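Local atomic coordinates of spectinomycin 9-adenylyltransferase (PDB entry 6SXJ), a protein that confers resistance to spectinomycin, but not streptomycin, by transferring the adenylyl group of ATP to the 9-hydroxyl of the antibiotic. Residues E86-I91 with S128-M133. Numbering follows the deposited sequence.
Sequences ELTIII and SDLTIM
No flat group takes part where Thr88 and Ile90 meet Leu130 and Met133: no ring, amide or carboxylate offers a face or an edge, and the surfaces in touch are methyl groups and one hydroxyl oxygen. Leu130 spreads its fork over the strand. Leu130 CD1 packs on Thr88 CG2 at 4.0 Å, while Leu130 CD2 reaches the branch methyl two residues further along the strand, 3.7 Å from Ile90 CG2. This reach follows from a first torsion of 178°, which sets Leu130 CG opposite its own backbone nitrogen and extends the isobutyl group toward the sheet. Thr88 is shared between both helix residues: its methyl faces Leu130, and its hydroxyl side faces the methionine. There the terminal methyl makes the approach, Met133 CE lying 3.5 Å from Thr88 OG1 in a van der Waals contact. The Met133 chain is extended as far as its sulfur and then bends, chi3 38°, so that the methyl rather than the sulfur meets the threonine.

The touch is light, burying 151 Å² in all, and the backbones stay well apart, Thr88 CA and Leu130 CA being 8.8 Å from each other. Within the first turn of the helix, Asp129 O accepts from two amides, Ile132 N at 3.0 Å and Met133 N at 3.3 Å. Further around this turn, Thr131 OG1 is hydrogen-bonded to His100, while Ile132 packs against helix 159-173.

Strand 85-91 runs between strands 47-53 and 103-108, and Leu87 and Ile89 point away from the helix. The N-terminal part of helix 130-139 thus packs on one face of the central mixed sheet, an alpha-on-beta arrangement within the nucleotidyltransferase fold of the kanamycin nucleotidyltransferase-like family.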
loop_
_atom_site.group_PDB
_atom_site.type_symbol
_atom_site.label_atom_id
_atom_site.label_comp_id
_atom_site.label_asym_id
_atom_site.label_seq_id
_atom_site.Cartn_x
_atom_site.Cartn_y
_atom_site.Cartn_z
ATOM N N GLU A 86 4.220 -5.515 -4.218
ATOM C CA GLU A 86 4.157 -4.068 -4.321
ATOM C C GLU A 86 5.511 -3.542 -3.879
ATOM O O GLU A 86 5.998 -3.913 -2.805
ATOM C CB GLU A 86 3.037 -3.521 -3.443
ATOM C CG GLU A 86 2.354 -2.284 -3.959
ATOM C CD GLU A 86 1.105 -1.994 -3.160
ATOM O OE1 GLU A 86 0.122 -2.762 -3.285
ATOM O OE2 GLU A 86 1.118 -1.027 -2.377
ATOM N N LEU A 87 6.133 -2.718 -4.713
ATOM C CA LEU A 87 7.474 -2.225 -4.430
ATOM C C LEU A 87 7.573 -0.749 -4.773
ATOM O O LEU A 87 7.311 -0.364 -5.914
ATOM C CB LEU A 87 8.529 -3.002 -5.223
ATOM C CG LEU A 87 9.990 -2.675 -4.905
ATOM C CD1 LEU A 87 10.823 -3.970 -4.854
ATOM C CD2 LEU A 87 10.563 -1.742 -5.929
ATOM N N THR A 88 8.010 0.052 -3.800
ATOM C CA THR A 88 8.208 1.486 -3.949
ATOM C C THR A 88 9.678 1.823 -3.749
ATOM O O THR A 88 10.338 1.263 -2.868
ATOM C CB THR A 88 7.376 2.274 -2.930
ATOM O OG1 THR A 88 5.989 1.979 -3.112
ATOM C CG2 THR A 88 7.611 3.764 -3.091
ATOM N N ILE A 89 10.178 2.756 -4.553
ATOM C CA ILE A 89 11.556 3.223 -4.473
ATOM C C ILE A 89 11.535 4.705 -4.130
ATOM O O ILE A 89 10.847 5.494 -4.793
ATOM C CB ILE A 89 12.314 2.981 -5.794
ATOM C CG1 ILE A 89 12.235 1.505 -6.187
ATOM C CG2 ILE A 89 13.756 3.445 -5.666
ATOM C CD1 ILE A 89 12.997 1.155 -7.442
ATOM N N ILE A 90 12.288 5.079 -3.101
ATOM C CA ILE A 90 12.504 6.476 -2.758
ATOM C C ILE A 90 13.997 6.767 -2.793
ATOM O O ILE A 90 14.834 5.882 -2.569
ATOM C CB ILE A 90 11.919 6.834 -1.376
ATOM C CG1 ILE A 90 12.412 5.841 -0.316
ATOM C CG2 ILE A 90 10.399 6.860 -1.429
ATOM C CD1 ILE A 90 12.099 6.265 1.096
ATOM N N ILE A 91 14.321 8.023 -3.095
ATOM C CA ILE A 91 15.678 8.547 -3.009
ATOM C C ILE A 91 15.845 9.148 -1.627
ATOM O O ILE A 91 15.010 9.949 -1.191
ATOM C CB ILE A 91 15.937 9.601 -4.099
ATOM C CG1 ILE A 91 15.589 9.032 -5.470
ATOM C CG2 ILE A 91 17.386 10.061 -4.059
ATOM C CD1 ILE A 91 16.152 9.823 -6.629
ATOM N N SER A 128 0.869 11.504 -1.973
ATOM C CA SER A 128 0.450 11.751 -0.601
ATOM C C SER A 128 0.301 10.455 0.183
ATOM O O SER A 128 0.523 10.435 1.398
ATOM C CB SER A 128 -0.864 12.530 -0.589
ATOM O OG SER A 128 -1.649 12.169 0.532
ATOM N N ASP A 129 -0.063 9.360 -0.490
ATOM C CA ASP A 129 -0.247 8.097 0.214
ATOM C C ASP A 129 1.074 7.554 0.739
ATOM O O ASP A 129 1.092 6.825 1.737
ATOM C CB ASP A 129 -0.907 7.075 -0.708
ATOM C CG ASP A 129 -2.409 7.235 -0.773
ATOM O OD1 ASP A 129 -3.007 7.643 0.244
ATOM O OD2 ASP A 129 -2.997 6.959 -1.841
ATOM N N LEU A 130 2.186 7.885 0.078
ATOM C CA LEU A 130 3.490 7.420 0.532
ATOM C C LEU A 130 3.828 7.947 1.919
ATOM O O LEU A 130 4.640 7.341 2.627
ATOM C CB LEU A 130 4.560 7.836 -0.477
ATOM C CG LEU A 130 6.005 7.479 -0.136
ATOM C CD1 LEU A 130 6.217 5.975 -0.058
ATOM C CD2 LEU A 130 6.923 8.100 -1.175
ATOM N N THR A 131 3.220 9.057 2.332
ATOM C CA THR A 131 3.453 9.536 3.689
ATOM C C THR A 131 2.930 8.547 4.725
ATOM O O THR A 131 3.501 8.424 5.813
ATOM C CB THR A 131 2.801 10.908 3.888
ATOM O OG1 THR A 131 3.541 11.891 3.156
ATOM C CG2 THR A 131 2.784 11.286 5.365
ATOM N N ILE A 132 1.832 7.861 4.422
ATOM C CA ILE A 132 1.304 6.858 5.341
ATOM C C ILE A 132 2.159 5.601 5.305
ATOM O O ILE A 132 2.321 4.922 6.328
ATOM C CB ILE A 132 -0.157 6.552 4.979
ATOM C CG1 ILE A 132 -0.946 7.855 4.822
ATOM C CG2 ILE A 132 -0.805 5.684 6.035
ATOM C CD1 ILE A 132 -2.302 7.667 4.171
ATOM N N MET A 133 2.715 5.276 4.137
ATOM C CA MET A 133 3.582 4.114 4.014
ATOM C C MET A 133 4.875 4.323 4.786
ATOM O O MET A 133 5.258 3.487 5.613
ATOM C CB MET A 133 3.872 3.846 2.538
ATOM C CG MET A 133 2.632 3.829 1.668
ATOM S SD MET A 133 2.984 3.650 -0.084
ATOM C CE MET A 133 4.358 2.491 -0.065
#